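Local coordinates for ferritin like protein (Caulobacter vibrioides, PDB 3HL1) that is of unestablished function but, as a helical member of the ferritin-like family, probably binds metal, at residues 25-37 / 304-316. Residues are numbered along the deposited sequence; the frame is centred on the assembly and turned at random. Where two conformers were deposited one is given.
Sequences TIPYYLTVLYSIK and ILSCWKLGAVPRY
Thr-31 OG1 is gripped by two bonds: it accepts the hydroxyl of Tyr-316 (OH to Thr-31 OG1, 2.8 Å) and donates to Pro-27 O one turn back (OG1 to O, 2.6 Å). With OG1 anti to the carbonyl carbon (chi1 -59°), the hydroxyl lies close enough to its own helix for that second bond. Pro-27 O also accepts from Thr-31 N, the two donors arriving from opposite faces of the carbonyl plane. Pro-27 CB sits over the centre of the Tyr-316 ring face, 3.5 Å from the centroid, a CH-pi contact. Phe-273 meets the same tyrosine edge-to-face.

Further along, Trp-308 NE1 donates to Thr-31 O at 2.9 Å, on a lone pair in the carbonyl plane; the N-H...O angle of 148° and the tilt of the oxygen out of the indole plane leave the bond somewhat bent. Ser-35 CB lies over one indole face, offset toward the rim, while Pro-314 CD of the tryptophan's own segment lies 3.3 Å above the other, also toward the rim. Thr-31 CG2 packs against Trp-308 CZ2 and the Pro-314 ring. Beside this, Ile-304 CG2 touches Tyr-34 CD2 at 3.8 Å, while its CD1 meets Leu-30 CD1.

The helical segments 25-35 and 304-309 cross at -54°; after a Schellman motif at Gly-311 the tail runs back along helix 8-35, bringing Tyr-316 to Pro-27. Thr-31 thus ties both helix end and tail to one helical turn through directional bonds within a largely buried, apolar interface.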
loop_
_atom_site.group_PDB
_atom_site.type_symbol
_atom_site.label_atom_id
_atom_site.label_comp_id
_atom_site.label_asym_id
_atom_site.label_seq_id
_atom_site.Cartn_x
_atom_site.Cartn_y
_atom_site.Cartn_z
ATOM N N THR A 25 2.418 1.389 2.356
ATOM C CA THR A 25 3.146 0.153 2.247
ATOM C C THR A 25 4.219 0.194 1.176
ATOM O O THR A 25 5.156 -0.555 1.259
ATOM C CB THR A 25 2.256 -1.063 1.936
ATOM O OG1 THR A 25 1.790 -0.937 0.592
ATOM C CG2 THR A 25 1.066 -1.205 2.921
ATOM N N ILE A 26 4.083 1.040 0.147
ATOM C CA ILE A 26 4.982 0.996 -0.993
ATOM C C ILE A 26 6.423 1.412 -0.626
ATOM O O ILE A 26 7.358 0.623 -0.849
ATOM C CB ILE A 26 4.371 1.749 -2.228
ATOM C CG1 ILE A 26 3.125 0.941 -2.687
ATOM C CG2 ILE A 26 5.411 1.911 -3.346
ATOM C CD1 ILE A 26 2.202 1.635 -3.614
ATOM N N PRO A 27 6.629 2.650 -0.088
ATOM C CA PRO A 27 7.972 2.955 0.405
ATOM C C PRO A 27 8.497 2.018 1.481
ATOM O O PRO A 27 9.691 1.729 1.484
ATOM C CB PRO A 27 7.871 4.421 0.878
ATOM C CG PRO A 27 6.729 4.986 0.113
ATOM C CD PRO A 27 5.745 3.830 0.046
ATOM N N TYR A 28 7.613 1.496 2.359
ATOM C CA TYR A 28 8.003 0.525 3.357
ATOM C C TYR A 28 8.623 -0.731 2.717
ATOM O O TYR A 28 9.705 -1.096 3.093
ATOM C CB TYR A 28 6.828 0.144 4.295
ATOM C CG TYR A 28 7.280 -0.421 5.623
ATOM C CD1 TYR A 28 7.559 -1.790 5.755
ATOM C CD2 TYR A 28 7.480 0.414 6.746
ATOM C CE1 TYR A 28 8.008 -2.316 6.973
ATOM C CE2 TYR A 28 7.929 -0.108 7.971
ATOM C CZ TYR A 28 8.177 -1.467 8.063
ATOM O OH TYR A 28 8.651 -1.962 9.195
ATOM N N TYR A 29 7.901 -1.385 1.829
ATOM C CA TYR A 29 8.321 -2.573 1.155
ATOM C C TYR A 29 9.510 -2.300 0.242
ATOM O O TYR A 29 10.378 -3.133 0.114
ATOM C CB TYR A 29 7.189 -3.165 0.313
ATOM C CG TYR A 29 6.005 -3.759 1.056
ATOM C CD1 TYR A 29 5.822 -3.579 2.442
ATOM C CD2 TYR A 29 4.940 -4.304 0.329
ATOM C CE1 TYR A 29 4.705 -4.082 3.090
ATOM C CE2 TYR A 29 3.777 -4.743 0.972
ATOM C CZ TYR A 29 3.665 -4.652 2.340
ATOM O OH TYR A 29 2.486 -5.085 2.967
ATOM N N LEU A 30 9.508 -1.172 -0.456
ATOM C CA LEU A 30 10.599 -0.833 -1.363
ATOM C C LEU A 30 11.911 -0.668 -0.614
ATOM O O LEU A 30 12.986 -1.110 -1.085
ATOM C CB LEU A 30 10.305 0.458 -2.148
ATOM C CG LEU A 30 9.341 0.355 -3.348
ATOM C CD1 LEU A 30 8.958 1.788 -3.866
ATOM C CD2 LEU A 30 9.909 -0.599 -4.461
ATOM N N THR A 31 11.833 -0.013 0.539
ATOM C CA THR A 31 12.989 0.210 1.423
ATOM C C THR A 31 13.594 -1.121 1.869
ATOM O O THR A 31 14.804 -1.292 1.753
ATOM C CB THR A 31 12.629 1.132 2.600
ATOM O OG1 THR A 31 12.171 2.372 2.046
ATOM C CG2 THR A 31 13.883 1.369 3.501
ATOM N N VAL A 32 12.751 -2.067 2.286
ATOM C CA VAL A 32 13.207 -3.461 2.588
ATOM C C VAL A 32 13.777 -4.129 1.362
ATOM O O VAL A 32 14.858 -4.695 1.428
ATOM C CB VAL A 32 12.063 -4.316 3.188
ATOM C CG1 VAL A 32 12.455 -5.810 3.344
ATOM C CG2 VAL A 32 11.617 -3.644 4.492
ATOM N N LEU A 33 13.057 -4.079 0.250
ATOM C CA LEU A 33 13.504 -4.719 -0.988
ATOM C C LEU A 33 14.923 -4.353 -1.360
ATOM O O LEU A 33 15.779 -5.189 -1.529
ATOM C CB LEU A 33 12.585 -4.330 -2.161
ATOM C CG LEU A 33 12.824 -4.937 -3.517
ATOM C CD1 LEU A 33 12.723 -6.531 -3.437
ATOM C CD2 LEU A 33 11.920 -4.288 -4.612
ATOM N N TYR A 34 15.168 -3.072 -1.513
ATOM C CA TYR A 34 16.462 -2.621 -2.032
ATOM C C TYR A 34 17.593 -2.750 -1.032
ATOM O O TYR A 34 18.761 -2.725 -1.438
ATOM C CB TYR A 34 16.358 -1.196 -2.596
ATOM C CG TYR A 34 15.691 -1.172 -3.942
ATOM C CD1 TYR A 34 16.316 -1.715 -5.052
ATOM C CD2 TYR A 34 14.383 -0.700 -4.093
ATOM C CE1 TYR A 34 15.699 -1.738 -6.291
ATOM C CE2 TYR A 34 13.755 -0.733 -5.329
ATOM C CZ TYR A 34 14.427 -1.235 -6.423
ATOM O OH TYR A 34 13.829 -1.255 -7.645
ATOM N N SER A 35 17.255 -2.996 0.237
ATOM C CA SER A 35 18.276 -3.345 1.244
ATOM C C SER A 35 18.953 -4.683 0.996
ATOM O O SER A 35 20.067 -4.872 1.457
ATOM C CB SER A 35 17.760 -3.351 2.681
ATOM O OG SER A 35 17.052 -4.560 2.960
ATOM N N ILE A 36 18.295 -5.581 0.268
ATOM C CA ILE A 36 18.776 -6.898 0.034
ATOM C C ILE A 36 19.818 -6.815 -1.063
ATOM O O ILE A 36 19.515 -6.433 -2.177
ATOM C CB ILE A 36 17.681 -7.877 -0.381
ATOM C CG1 ILE A 36 16.592 -7.877 0.709
ATOM C CG2 ILE A 36 18.279 -9.282 -0.550
ATOM C CD1 ILE A 36 15.243 -8.578 0.309
ATOM N N LYS A 37 21.045 -7.188 -0.732
ATOM C CA LYS A 37 22.156 -6.998 -1.659
ATOM C C LYS A 37 22.007 -7.816 -2.936
ATOM O O LYS A 37 22.281 -7.326 -4.043
ATOM C CB LYS A 37 23.489 -7.324 -0.969
ATOM C CG LYS A 37 23.893 -6.396 0.130
ATOM C CD LYS A 37 25.310 -6.750 0.665
ATOM C CE LYS A 37 25.742 -5.855 1.817
ATOM N NZ LYS A 37 27.170 -6.142 2.236
ATOM N N ILE A 304 16.463 4.666 -4.470
ATOM C CA ILE A 304 16.372 3.924 -3.201
ATOM C C ILE A 304 17.611 3.052 -3.015
ATOM O O ILE A 304 18.230 2.993 -1.943
ATOM C CB ILE A 304 15.067 3.065 -3.157
ATOM C CG1 ILE A 304 13.866 3.973 -3.300
ATOM C CG2 ILE A 304 14.997 2.262 -1.866
ATOM C CD1 ILE A 304 12.515 3.240 -3.640
ATOM N N LEU A 305 17.985 2.340 -4.059
ATOM C CA LEU A 305 19.203 1.510 -3.993
ATOM C C LEU A 305 20.436 2.359 -3.722
ATOM O O LEU A 305 21.335 1.987 -2.972
ATOM C CB LEU A 305 19.407 0.746 -5.285
ATOM C CG LEU A 305 20.641 -0.140 -5.409
ATOM C CD1 LEU A 305 20.704 -1.151 -4.286
ATOM C CD2 LEU A 305 20.597 -0.836 -6.750
ATOM N N SER A 306 20.471 3.525 -4.326
ATOM C CA SER A 306 21.644 4.365 -4.193
ATOM C C SER A 306 21.806 4.859 -2.746
ATOM O O SER A 306 22.924 4.869 -2.223
ATOM C CB SER A 306 21.617 5.497 -5.217
ATOM O OG SER A 306 22.514 6.487 -4.789
ATOM N N CYS A 307 20.711 5.156 -2.049
ATOM C CA CYS A 307 20.763 5.457 -0.614
ATOM C C CYS A 307 21.424 4.353 0.174
ATOM O O CYS A 307 22.386 4.585 0.902
ATOM C CB CYS A 307 19.372 5.718 -0.036
ATOM S SG CYS A 307 18.595 7.258 -0.578
ATOM N N TRP A 308 20.929 3.123 0.019
ATOM C CA TRP A 308 21.497 1.989 0.711
ATOM C C TRP A 308 22.973 1.754 0.419
ATOM O O TRP A 308 23.773 1.511 1.348
ATOM C CB TRP A 308 20.717 0.718 0.362
ATOM C CG TRP A 308 19.458 0.545 1.125
ATOM C CD1 TRP A 308 18.236 0.351 0.596
ATOM C CD2 TRP A 308 19.316 0.455 2.533
ATOM N NE1 TRP A 308 17.311 0.122 1.596
ATOM C CE2 TRP A 308 17.949 0.211 2.798
ATOM C CE3 TRP A 308 20.194 0.574 3.611
ATOM C CZ2 TRP A 308 17.454 0.084 4.080
ATOM C CZ3 TRP A 308 19.698 0.426 4.906
ATOM C CH2 TRP A 308 18.349 0.190 5.132
ATOM N N LYS A 309 23.334 1.791 -0.857
ATOM C CA LYS A 309 24.720 1.658 -1.227
ATOM C C LYS A 309 25.627 2.714 -0.577
ATOM O O LYS A 309 26.790 2.422 -0.313
ATOM C CB LYS A 309 24.870 1.732 -2.725
ATOM C CG LYS A 309 24.493 0.441 -3.445
ATOM C CD LYS A 309 24.538 0.691 -4.948
ATOM C CE LYS A 309 25.072 -0.417 -5.773
ATOM N NZ LYS A 309 24.981 -1.768 -5.181
ATOM N N LEU A 310 25.113 3.920 -0.355
ATOM C CA LEU A 310 25.852 4.984 0.325
ATOM C C LEU A 310 25.760 4.960 1.841
ATOM O O LEU A 310 26.300 5.838 2.496
ATOM C CB LEU A 310 25.475 6.367 -0.229
ATOM C CG LEU A 310 25.872 6.570 -1.686
ATOM C CD1 LEU A 310 25.141 7.682 -2.387
ATOM C CD2 LEU A 310 27.409 6.706 -1.857
ATOM N N GLY A 311 25.103 3.964 2.421
ATOM C CA GLY A 311 24.979 3.887 3.877
ATOM C C GLY A 311 23.932 4.820 4.480
ATOM O O GLY A 311 24.015 5.151 5.636
ATOM N N ALA A 312 22.922 5.206 3.694
ATOM C CA ALA A 312 21.812 6.018 4.162
ATOM C C ALA A 312 20.520 5.196 4.001
ATOM O O ALA A 312 20.220 4.698 2.922
ATOM C CB ALA A 312 21.688 7.285 3.342
ATOM N N VAL A 313 19.736 5.105 5.060
ATOM C CA VAL A 313 18.426 4.488 4.952
ATOM C C VAL A 313 17.578 5.395 4.059
ATOM O O VAL A 313 17.510 6.615 4.275
ATOM C CB VAL A 313 17.727 4.335 6.324
ATOM C CG1 VAL A 313 16.370 3.618 6.133
ATOM C CG2 VAL A 313 18.654 3.578 7.326
ATOM N N PRO A 314 16.895 4.816 3.053
ATOM C CA PRO A 314 15.946 5.588 2.316
ATOM C C PRO A 314 15.008 6.456 3.136
ATOM O O PRO A 314 14.537 6.044 4.193
ATOM C CB PRO A 314 15.205 4.530 1.514
ATOM C CG PRO A 314 16.259 3.518 1.215
ATOM C CD PRO A 314 17.023 3.444 2.530
ATOM N N ARG A 315 14.764 7.661 2.641
ATOM C CA ARG A 315 13.875 8.659 3.238
ATOM C C ARG A 315 12.935 9.199 2.140
ATOM O O ARG A 315 13.382 9.396 1.037
ATOM C CB ARG A 315 14.759 9.799 3.712
ATOM C CG ARG A 315 14.466 10.280 5.037
ATOM C CD ARG A 315 15.447 11.362 5.402
ATOM N NE ARG A 315 14.921 12.694 5.082
ATOM C CZ ARG A 315 14.343 13.538 5.945
ATOM N NH1 ARG A 315 14.202 13.225 7.238
ATOM N NH2 ARG A 315 13.914 14.725 5.513
ATOM N N TYR A 316 11.652 9.485 2.443
ATOM C CA TYR A 316 10.709 9.834 1.381
ATOM C C TYR A 316 10.053 11.217 1.513
ATOM O O TYR A 316 9.271 11.593 0.662
ATOM C CB TYR A 316 9.656 8.729 1.236
ATOM C CG TYR A 316 10.278 7.409 0.816
ATOM C CD1 TYR A 316 10.867 6.580 1.738
ATOM C CD2 TYR A 316 10.311 7.031 -0.518
ATOM C CE1 TYR A 316 11.497 5.383 1.343
ATOM C CE2 TYR A 316 10.881 5.826 -0.899
ATOM C CZ TYR A 316 11.453 5.016 0.037
ATOM O OH TYR A 316 12.032 3.829 -0.378
#